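Side-chain contacts in manganese-containing pseudocatalase (Thermus thermophilus, PDB 2V8T), which contains a two-manganese centre and probably breaks hydrogen peroxide down into water and oxygen: residues 10-15 with 77-82; 23-28 with 167-172; 173-178 with 217-222. All coordinates share one frame; numbering follows the deposited sequence.

Interaction 1. Residues 10-15 with 77-82; sequences IELPMP and VAATIN
L12 meets T80 at about a right angle, its side chain running across the threonine rather than alongside it. One methyl does the touching: L12 CD1 lies 3.8 Å from T80 OG1 and 3.9 Å from A79 CB. Seen from CD1, the two directions differ by roughly 84°, so the methyl rests in the notch between consecutive side chains of helix 57-85. The leucine reaches it with CG anti to its own carbonyl carbon (chi1 -67°), from a segment without regular secondary structure. The backbones stay apart, the CA atoms of L12 and T80 being 7.6 Å from one another, and the leucine spans this gap.

T80 is turned so that its two branches have separate tasks. OG1 stands beside the backbone N (chi1 -59°), where it hydrogen-bonds L76 O one helical turn earlier and offers its flank to the leucine methyl. CG2 is directed elsewhere and leaves the meeting with L12 to the oxygen. M177 of helix 172-200 also packs on T80, while L76 and V173 add to the surroundings of L12, placing the leucine where the loop after strand 7-8 passes over two long helices. The side chain of T80 is about 9 Å from that of E36 and about 12 Å from a manganese ion, so the contact lies beyond the ligand shell, although helix 57-85 also carries the manganese ligands E70 and H73.

No hydrogen bond joins the segments, and together they bury only 98 Å². Because the threonine hydroxyl is engaged with its own helix, it can lie against a hydrocarbon group without needing a polar partner from the loop; the loop is held here by shape and van der Waals contact.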
loop_
_atom_site.group_PDB
_atom_site.type_symbol
_atom_site.label_atom_id
_atom_site.label_comp_id
_atom_site.label_asym_id
_atom_site.label_seq_id
_atom_site.Cartn_x
_atom_site.Cartn_y
_atom_site.Cartn_z
ATOM N N ILE A 10 30.514 -4.421 -14.248
ATOM C CA ILE A 10 31.024 -4.239 -15.609
ATOM C C ILE A 10 31.087 -2.744 -15.868
ATOM O O ILE A 10 30.360 -1.967 -15.249
ATOM C CB ILE A 10 30.157 -4.883 -16.712
ATOM C CG1 ILE A 10 28.719 -4.421 -16.670
ATOM C CG2 ILE A 10 30.300 -6.408 -16.720
ATOM C CD1 ILE A 10 27.920 -4.678 -17.893
ATOM N N GLU A 11 31.886 -2.367 -16.849
ATOM C CA GLU A 11 31.813 -1.019 -17.371
ATOM C C GLU A 11 30.515 -0.851 -18.175
ATOM O O GLU A 11 30.012 -1.802 -18.776
ATOM C CB GLU A 11 32.982 -0.487 -18.107
ATOM C CG GLU A 11 32.973 -0.906 -19.518
ATOM C CD GLU A 11 33.507 -2.221 -19.834
ATOM O OE1 GLU A 11 33.660 -3.011 -18.883
ATOM O OE2 GLU A 11 33.844 -2.508 -21.005
ATOM N N LEU A 12 30.005 0.376 -18.198
ATOM C CA LEU A 12 28.838 0.730 -18.996
ATOM C C LEU A 12 29.203 1.793 -20.025
ATOM O O LEU A 12 30.021 2.670 -19.763
ATOM C CB LEU A 12 27.738 1.270 -18.104
ATOM C CG LEU A 12 27.110 0.271 -17.133
ATOM C CD1 LEU A 12 26.129 1.007 -16.215
ATOM C CD2 LEU A 12 26.439 -0.859 -17.872
ATOM N N PRO A 13 28.579 1.750 -21.220
ATOM C CA PRO A 13 28.760 2.813 -22.210
ATOM C C PRO A 13 27.952 4.063 -21.860
ATOM O O PRO A 13 27.098 4.034 -20.961
ATOM C CB PRO A 13 28.268 2.178 -23.511
ATOM C CG PRO A 13 27.150 1.277 -23.026
ATOM C CD PRO A 13 27.656 0.712 -21.694
ATOM N N MET A 14 28.178 5.136 -22.602
ATOM C CA MET A 14 27.509 6.416 -22.362
ATOM C C MET A 14 26.388 6.660 -23.322
ATOM O O MET A 14 26.643 6.651 -24.508
ATOM C CB MET A 14 28.597 7.447 -22.605
ATOM C CG MET A 14 28.183 8.829 -22.255
ATOM S SD MET A 14 27.620 8.922 -20.513
ATOM C CE MET A 14 26.361 7.682 -20.250
ATOM N N PRO A 15 25.123 6.897 -22.853
ATOM C CA PRO A 15 24.086 7.198 -23.834
ATOM C C PRO A 15 24.339 8.445 -24.602
ATOM O O PRO A 15 24.951 9.382 -24.096
ATOM C CB PRO A 15 22.832 7.364 -22.927
ATOM C CG PRO A 15 23.153 6.531 -21.714
ATOM C CD PRO A 15 24.615 6.720 -21.504
ATOM N N VAL A 77 22.137 -1.748 -11.952
ATOM C CA VAL A 77 20.878 -1.311 -12.557
ATOM C C VAL A 77 20.632 0.173 -12.250
ATOM O O VAL A 77 20.209 0.918 -13.158
ATOM C CB VAL A 77 19.707 -2.206 -12.114
ATOM C CG1 VAL A 77 18.424 -1.713 -12.797
ATOM C CG2 VAL A 77 19.973 -3.662 -12.517
ATOM N N ALA A 78 20.907 0.627 -11.019
ATOM C CA ALA A 78 20.766 2.030 -10.724
ATOM C C ALA A 78 21.658 2.874 -11.652
ATOM O O ALA A 78 21.245 3.936 -12.120
ATOM C CB ALA A 78 21.065 2.308 -9.265
ATOM N N ALA A 79 22.898 2.421 -11.884
ATOM C CA ALA A 79 23.812 3.151 -12.774
ATOM C C ALA A 79 23.269 3.248 -14.185
ATOM O O ALA A 79 23.473 4.259 -14.874
ATOM C CB ALA A 79 25.198 2.512 -12.766
ATOM N N THR A 80 22.601 2.189 -14.649
ATOM C CA THR A 80 22.003 2.178 -15.961
ATOM C C THR A 80 20.874 3.223 -16.055
ATOM O O THR A 80 20.799 4.008 -16.995
ATOM C CB THR A 80 21.470 0.762 -16.276
ATOM O OG1 THR A 80 22.543 -0.181 -16.213
ATOM C CG2 THR A 80 20.838 0.690 -17.631
ATOM N N ILE A 81 19.982 3.197 -15.063
ATOM C CA ILE A 81 18.915 4.193 -14.983
ATOM C C ILE A 81 19.481 5.595 -14.924
ATOM O O ILE A 81 19.028 6.500 -15.644
ATOM C CB ILE A 81 17.997 3.862 -13.780
ATOM C CG1 ILE A 81 17.248 2.567 -14.050
ATOM C CG2 ILE A 81 17.078 5.017 -13.464
ATOM C CD1 ILE A 81 16.684 1.916 -12.804
ATOM N N ASN A 82 20.481 5.804 -14.076
ATOM C CA ASN A 82 21.072 7.122 -13.941
ATOM C C ASN A 82 21.695 7.586 -15.257
ATOM O O ASN A 82 21.650 8.773 -15.594
ATOM C CB ASN A 82 22.065 7.157 -12.804
ATOM C CG ASN A 82 21.378 7.057 -11.459
ATOM O OD1 ASN A 82 20.214 7.428 -11.327
ATOM N ND2 ASN A 82 22.124 6.572 -10.438
#

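Interaction 2. Residues 23-28 with 167-172; sequences AAAVQA and EMTDNP. With SO4 (sulfate ion), chain H.
A25 presents its CB to two side chains of the loop joining helices 144-166 and 172-200, and all the contact between the two protein segments is apolar. M168 CE comes within 3.9 Å of A25 CB after the methionine chain bends at its last torsion (chi3 64°). M168 was modelled in two conformers, so this approach describes one of them. T169 adds its methyl, with CG2 4.3 Å from A25 CB. I117 of the third subunit packs on M168, bringing the contact to a subunit boundary.

None of the polar bonds joins the two segments. T169 OG1 is taken by V165 O, which leaves the methyl branch to meet the alanine. N171 ND2 donates to sulfate O3 at 3.0 Å, with an N-H...O angle of 158°, and also bonds D19 OD2 before helix 20-26. The sulfate, probably from the crystallisation liquor, is bound by K16 N as well and lies beside P172, whose CD is 3.4 Å from sulfate O4.

Carbon and polar groups are thus sorted: methyls close the buried interface with A25, while the hydroxyl and the amide nitrogen find their partners elsewhere, so the helix-to-loop packing depends on fit and not on directional bonds.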
loop_
_atom_site.group_PDB
_atom_site.type_symbol
_atom_site.label_atom_id
_atom_site.label_comp_id
_atom_site.label_asym_id
_atom_site.label_seq_id
_atom_site.Cartn_x
_atom_site.Cartn_y
_atom_site.Cartn_z
ATOM N N ALA A 23 14.503 4.615 -19.021
ATOM C CA ALA A 23 14.786 4.543 -17.589
ATOM C C ALA A 23 13.586 3.969 -16.819
ATOM O O ALA A 23 13.735 3.181 -15.890
ATOM C CB ALA A 23 15.161 5.913 -17.062
ATOM N N ALA A 24 12.372 4.435 -17.177
ATOM C CA ALA A 24 11.156 3.979 -16.496
ATOM C C ALA A 24 10.949 2.495 -16.667
ATOM O O ALA A 24 10.475 1.828 -15.743
ATOM C CB ALA A 24 9.947 4.763 -17.008
ATOM N N ALA A 25 11.281 1.937 -17.853
ATOM C CA ALA A 25 11.137 0.507 -18.074
ATOM C C ALA A 25 12.200 -0.281 -17.260
ATOM O O ALA A 25 11.911 -1.289 -16.636
ATOM C CB ALA A 25 11.267 0.185 -19.569
ATOM N N VAL A 26 13.443 0.225 -17.309
ATOM C CA VAL A 26 14.530 -0.423 -16.583
ATOM C C VAL A 26 14.274 -0.433 -15.071
ATOM O O VAL A 26 14.736 -1.331 -14.367
ATOM C CB VAL A 26 15.904 0.190 -16.972
ATOM C CG1 VAL A 26 17.024 -0.400 -16.119
ATOM C CG2 VAL A 26 16.176 -0.072 -18.458
ATOM N N GLN A 27 13.484 0.536 -14.564
ATOM C CA GLN A 27 13.087 0.477 -13.162
ATOM C C GLN A 27 12.462 -0.855 -12.770
ATOM O O GLN A 27 12.596 -1.258 -11.615
ATOM C CB GLN A 27 12.140 1.627 -12.804
ATOM C CG GLN A 27 12.795 2.985 -12.632
ATOM C CD GLN A 27 13.574 3.240 -11.360
ATOM O OE1 GLN A 27 14.208 4.314 -11.234
ATOM N NE2 GLN A 27 13.563 2.331 -10.398
ATOM N N ALA A 28 11.735 -1.531 -13.675
ATOM C CA ALA A 28 11.196 -2.838 -13.304
ATOM C C ALA A 28 12.272 -3.786 -12.792
ATOM O O ALA A 28 12.016 -4.646 -11.946
ATOM C CB ALA A 28 10.496 -3.509 -14.498
ATOM N N GLU A 167 13.818 -6.221 -24.869
ATOM C CA GLU A 167 13.059 -6.112 -26.096
ATOM C C GLU A 167 12.327 -4.781 -26.272
ATOM O O GLU A 167 11.793 -4.515 -27.361
ATOM C CB GLU A 167 12.077 -7.273 -26.195
ATOM C CG GLU A 167 12.788 -8.618 -26.384
ATOM C CD GLU A 167 11.788 -9.710 -26.520
ATOM O OE1 GLU A 167 10.976 -9.797 -25.511
ATOM O OE2 GLU A 167 11.723 -10.467 -27.478
ATOM N N MET A 168 12.298 -3.948 -25.211
ATOM C CA MET A 168 11.699 -2.629 -25.249
ATOM C C MET A 168 12.724 -1.519 -25.501
ATOM O O MET A 168 12.316 -0.430 -25.895
ATOM C CB MET A 168 10.953 -2.360 -23.903
ATOM C CG MET A 168 9.809 -3.313 -23.640
ATOM S SD MET A 168 9.196 -3.287 -21.899
ATOM C CE MET A 168 8.557 -1.562 -21.769
ATOM N N THR A 169 13.978 -1.743 -25.140
ATOM C CA THR A 169 14.964 -0.673 -25.013
ATOM C C THR A 169 16.109 -0.993 -25.967
ATOM O O THR A 169 16.771 -1.987 -25.789
ATOM C CB THR A 169 15.486 -0.501 -23.526
ATOM O OG1 THR A 169 16.036 -1.723 -23.055
ATOM C CG2 THR A 169 14.325 -0.005 -22.597
ATOM N N ASP A 170 16.437 -0.084 -26.879
ATOM C CA ASP A 170 17.541 -0.229 -27.761
ATOM C C ASP A 170 18.825 0.463 -27.282
ATOM O O ASP A 170 19.841 0.375 -27.949
ATOM C CB ASP A 170 17.178 0.200 -29.195
ATOM C CG ASP A 170 16.849 1.644 -29.346
ATOM O OD1 ASP A 170 16.925 2.451 -28.373
ATOM O OD2 ASP A 170 16.439 2.057 -30.473
ATOM N N ASN A 171 18.794 1.058 -26.126
ATOM C CA ASN A 171 19.902 1.828 -25.648
ATOM C C ASN A 171 21.061 0.895 -25.277
ATOM O O ASN A 171 20.877 -0.007 -24.460
ATOM C CB ASN A 171 19.501 2.600 -24.366
ATOM C CG ASN A 171 18.234 3.335 -24.504
ATOM O OD1 ASN A 171 17.166 2.680 -24.396
ATOM N ND2 ASN A 171 18.273 4.617 -24.753
ATOM N N PRO A 172 22.270 1.135 -25.801
ATOM C CA PRO A 172 23.396 0.239 -25.427
ATOM C C PRO A 172 23.625 0.107 -23.953
ATOM O O PRO A 172 24.028 -0.967 -23.486
ATOM C CB PRO A 172 24.590 0.862 -26.179
ATOM C CG PRO A 172 23.930 1.436 -27.432
ATOM C CD PRO A 172 22.633 2.035 -26.929
HETATM S S SO4 H . 21.392 5.827 -26.683
HETATM O O1 SO4 H . 20.760 7.142 -26.881
HETATM O O2 SO4 H . 22.830 5.974 -26.853
HETATM O O3 SO4 H . 21.116 5.359 -25.324
HETATM O O4 SO4 H . 20.861 4.872 -27.650
#

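Interaction 3. Residues 173-178 with 217-222; sequences VAREMI and KIPEAK
E220 OE2 is gripped by two nitrogens of R175, both bonds being part of a salt bridge. R175 NE lies 2.9 Å from E220 OE2 in a nearly straight bond (167°) and meets the oxygen from above the carboxylate plane. R175 NH2 reaches the same E220 OE2 at 3.3 Å, on its syn lone pair. The guanidinium and carboxylate planes stand 86° apart, so the arginine engages one oxygen side-on instead of lying flat against both. E220 bends at its second torsion (chi2 79°), which brings the acid to R175.

The other oxygen, OE1, bonds Y166 OH of helix 144-166. Along the flank of E220, E176 OE2 lies 3.7 Å from E220 CG, and the E176 carboxylate forms a salt bridge to K223 through OE1. R175 and E176 have alternate conformers, and these contacts belong to the modelled ones. R175 NH1 continues to A100 O of the third subunit.

With an alanine here, the guanidinium would lose its carboxylate mate and would probably be freer to turn, and Y166 OH would lose the carboxylate oxygen it bonds.

Helices 172-200 and 219-226 are therefore joined at the surface by a charged pair, whose arginine also reaches a neighbouring subunit.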
loop_
_atom_site.group_PDB
_atom_site.type_symbol
_atom_site.label_atom_id
_atom_site.label_comp_id
_atom_site.label_asym_id
_atom_site.label_seq_id
_atom_site.Cartn_x
_atom_site.Cartn_y
_atom_site.Cartn_z
ATOM N N VAL A 173 23.430 1.171 -23.152
ATOM C CA VAL A 173 23.692 1.035 -21.725
ATOM C C VAL A 173 22.775 -0.044 -21.116
ATOM O O VAL A 173 23.191 -0.841 -20.272
ATOM C CB VAL A 173 23.624 2.373 -20.993
ATOM C CG1 VAL A 173 22.212 2.963 -20.927
ATOM C CG2 VAL A 173 24.240 2.271 -19.625
ATOM N N ALA A 174 21.510 -0.030 -21.534
ATOM C CA ALA A 174 20.563 -1.025 -21.047
ATOM C C ALA A 174 20.866 -2.401 -21.591
ATOM O O ALA A 174 20.781 -3.397 -20.872
ATOM C CB ALA A 174 19.126 -0.609 -21.415
ATOM N N ARG A 175 21.216 -2.481 -22.883
ATOM C CA ARG A 175 21.494 -3.797 -23.486
ATOM C C ARG A 175 22.727 -4.451 -22.865
ATOM O O ARG A 175 22.748 -5.663 -22.696
ATOM C CB ARG A 175 21.782 -3.599 -25.002
ATOM C CG ARG A 175 20.535 -3.193 -25.853
ATOM C CD ARG A 175 20.740 -3.017 -27.298
ATOM N NE ARG A 175 21.190 -4.151 -28.063
ATOM C CZ ARG A 175 20.582 -4.901 -28.986
ATOM N NH1 ARG A 175 19.308 -4.921 -29.263
ATOM N NH2 ARG A 175 21.418 -5.703 -29.635
ATOM N N GLU A 176 23.736 -3.654 -22.559
ATOM C CA GLU A 176 24.952 -4.195 -21.921
ATOM C C GLU A 176 24.667 -4.711 -20.514
ATOM O O GLU A 176 25.026 -5.821 -20.144
ATOM C CB GLU A 176 26.147 -3.240 -21.880
ATOM C CG GLU A 176 26.727 -2.995 -23.246
ATOM C CD GLU A 176 27.365 -4.183 -23.944
ATOM O OE1 GLU A 176 27.594 -5.234 -23.301
ATOM O OE2 GLU A 176 27.594 -4.035 -25.171
ATOM N N MET A 177 23.989 -3.875 -19.714
ATOM C CA MET A 177 23.629 -4.293 -18.373
ATOM C C MET A 177 22.785 -5.555 -18.419
ATOM O O MET A 177 22.999 -6.500 -17.633
ATOM C CB MET A 177 22.932 -3.153 -17.631
ATOM C CG MET A 177 22.386 -3.545 -16.269
ATOM S SD MET A 177 20.761 -4.324 -16.264
ATOM C CE MET A 177 19.737 -2.897 -16.700
ATOM N N ILE A 178 21.770 -5.572 -19.289
ATOM C CA ILE A 178 20.852 -6.699 -19.293
ATOM C C ILE A 178 21.561 -7.944 -19.792
ATOM O O ILE A 178 21.398 -9.034 -19.261
ATOM C CB ILE A 178 19.573 -6.401 -20.069
ATOM C CG1 ILE A 178 18.756 -5.332 -19.364
ATOM C CG2 ILE A 178 18.810 -7.713 -20.290
ATOM C CD1 ILE A 178 17.625 -4.747 -20.189
ATOM N N LYS A 217 20.958 -16.006 -27.968
ATOM C CA LYS A 217 20.172 -15.210 -28.903
ATOM C C LYS A 217 20.170 -13.725 -28.567
ATOM O O LYS A 217 19.623 -12.915 -29.335
ATOM C CB LYS A 217 18.727 -15.711 -28.924
ATOM C CG LYS A 217 18.608 -17.138 -29.359
ATOM C CD LYS A 217 19.287 -17.466 -30.682
ATOM C CE LYS A 217 19.387 -18.995 -30.940
ATOM N NZ LYS A 217 20.180 -19.303 -32.177
ATOM N N ILE A 218 20.781 -13.352 -27.447
ATOM C CA ILE A 218 20.851 -11.971 -27.032
ATOM C C ILE A 218 22.342 -11.574 -27.233
ATOM O O ILE A 218 23.201 -12.079 -26.524
ATOM C CB ILE A 218 20.468 -11.840 -25.549
ATOM C CG1 ILE A 218 19.056 -12.418 -25.287
ATOM C CG2 ILE A 218 20.612 -10.372 -25.123
ATOM C CD1 ILE A 218 17.944 -11.773 -26.122
ATOM N N PRO A 219 22.650 -10.715 -28.208
ATOM C CA PRO A 219 24.069 -10.530 -28.583
ATOM C C PRO A 219 24.999 -10.148 -27.420
ATOM O O PRO A 219 26.113 -10.665 -27.322
ATOM C CB PRO A 219 23.999 -9.460 -29.666
ATOM C CG PRO A 219 22.675 -9.539 -30.223
ATOM C CD PRO A 219 21.742 -10.081 -29.195
ATOM N N GLU A 220 24.548 -9.267 -26.527
ATOM C CA GLU A 220 25.423 -8.868 -25.434
ATOM C C GLU A 220 25.657 -10.018 -24.472
ATOM O O GLU A 220 26.770 -10.195 -23.932
ATOM C CB GLU A 220 24.831 -7.650 -24.729
ATOM C CG GLU A 220 24.808 -6.382 -25.567
ATOM C CD GLU A 220 23.712 -6.284 -26.579
ATOM O OE1 GLU A 220 22.774 -7.143 -26.595
ATOM O OE2 GLU A 220 23.794 -5.355 -27.428
ATOM N N ALA A 221 24.605 -10.831 -24.214
ATOM C CA ALA A 221 24.780 -11.985 -23.371
ATOM C C ALA A 221 25.726 -13.005 -24.011
ATOM O O ALA A 221 26.559 -13.589 -23.329
ATOM C CB ALA A 221 23.442 -12.667 -23.067
ATOM N N LYS A 222 25.595 -13.196 -25.333
ATOM C CA LYS A 222 26.475 -14.113 -26.041
ATOM C C LYS A 222 27.944 -13.680 -25.831
ATOM O O LYS A 222 28.819 -14.515 -25.614
ATOM C CB LYS A 222 26.077 -14.179 -27.503
ATOM C CG LYS A 222 26.741 -15.311 -28.243
ATOM C CD LYS A 222 27.974 -14.970 -28.897
ATOM C CE LYS A 222 28.426 -16.143 -29.853
ATOM N NZ LYS A 222 29.630 -15.562 -30.470
#

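How the interactions relate
The three contacts cluster closely, with centres 11 to 12 Å apart. Along the chain interactions 1 and 2 alternate: 10-15, 23-28, 77-82, then 167-172. Interaction 3 follows at once, since 167-172 ends on the first residue of helix 172-200, which 173-178 continues, and it closes at 217-222. Helix 57-85 of interaction 1 packs on helix 20-26 of interaction 2 through I81 and V26, and on helix 172-200 through T80 and A174; V26 also touches M177. Interactions 2 and 3 both reach the third subunit. The cluster, consistent with the ferritin-clan helical bundle, thus links N-terminal segments to two long helices that also supply manganese ligands, and extends from buried packing to a subunit interface.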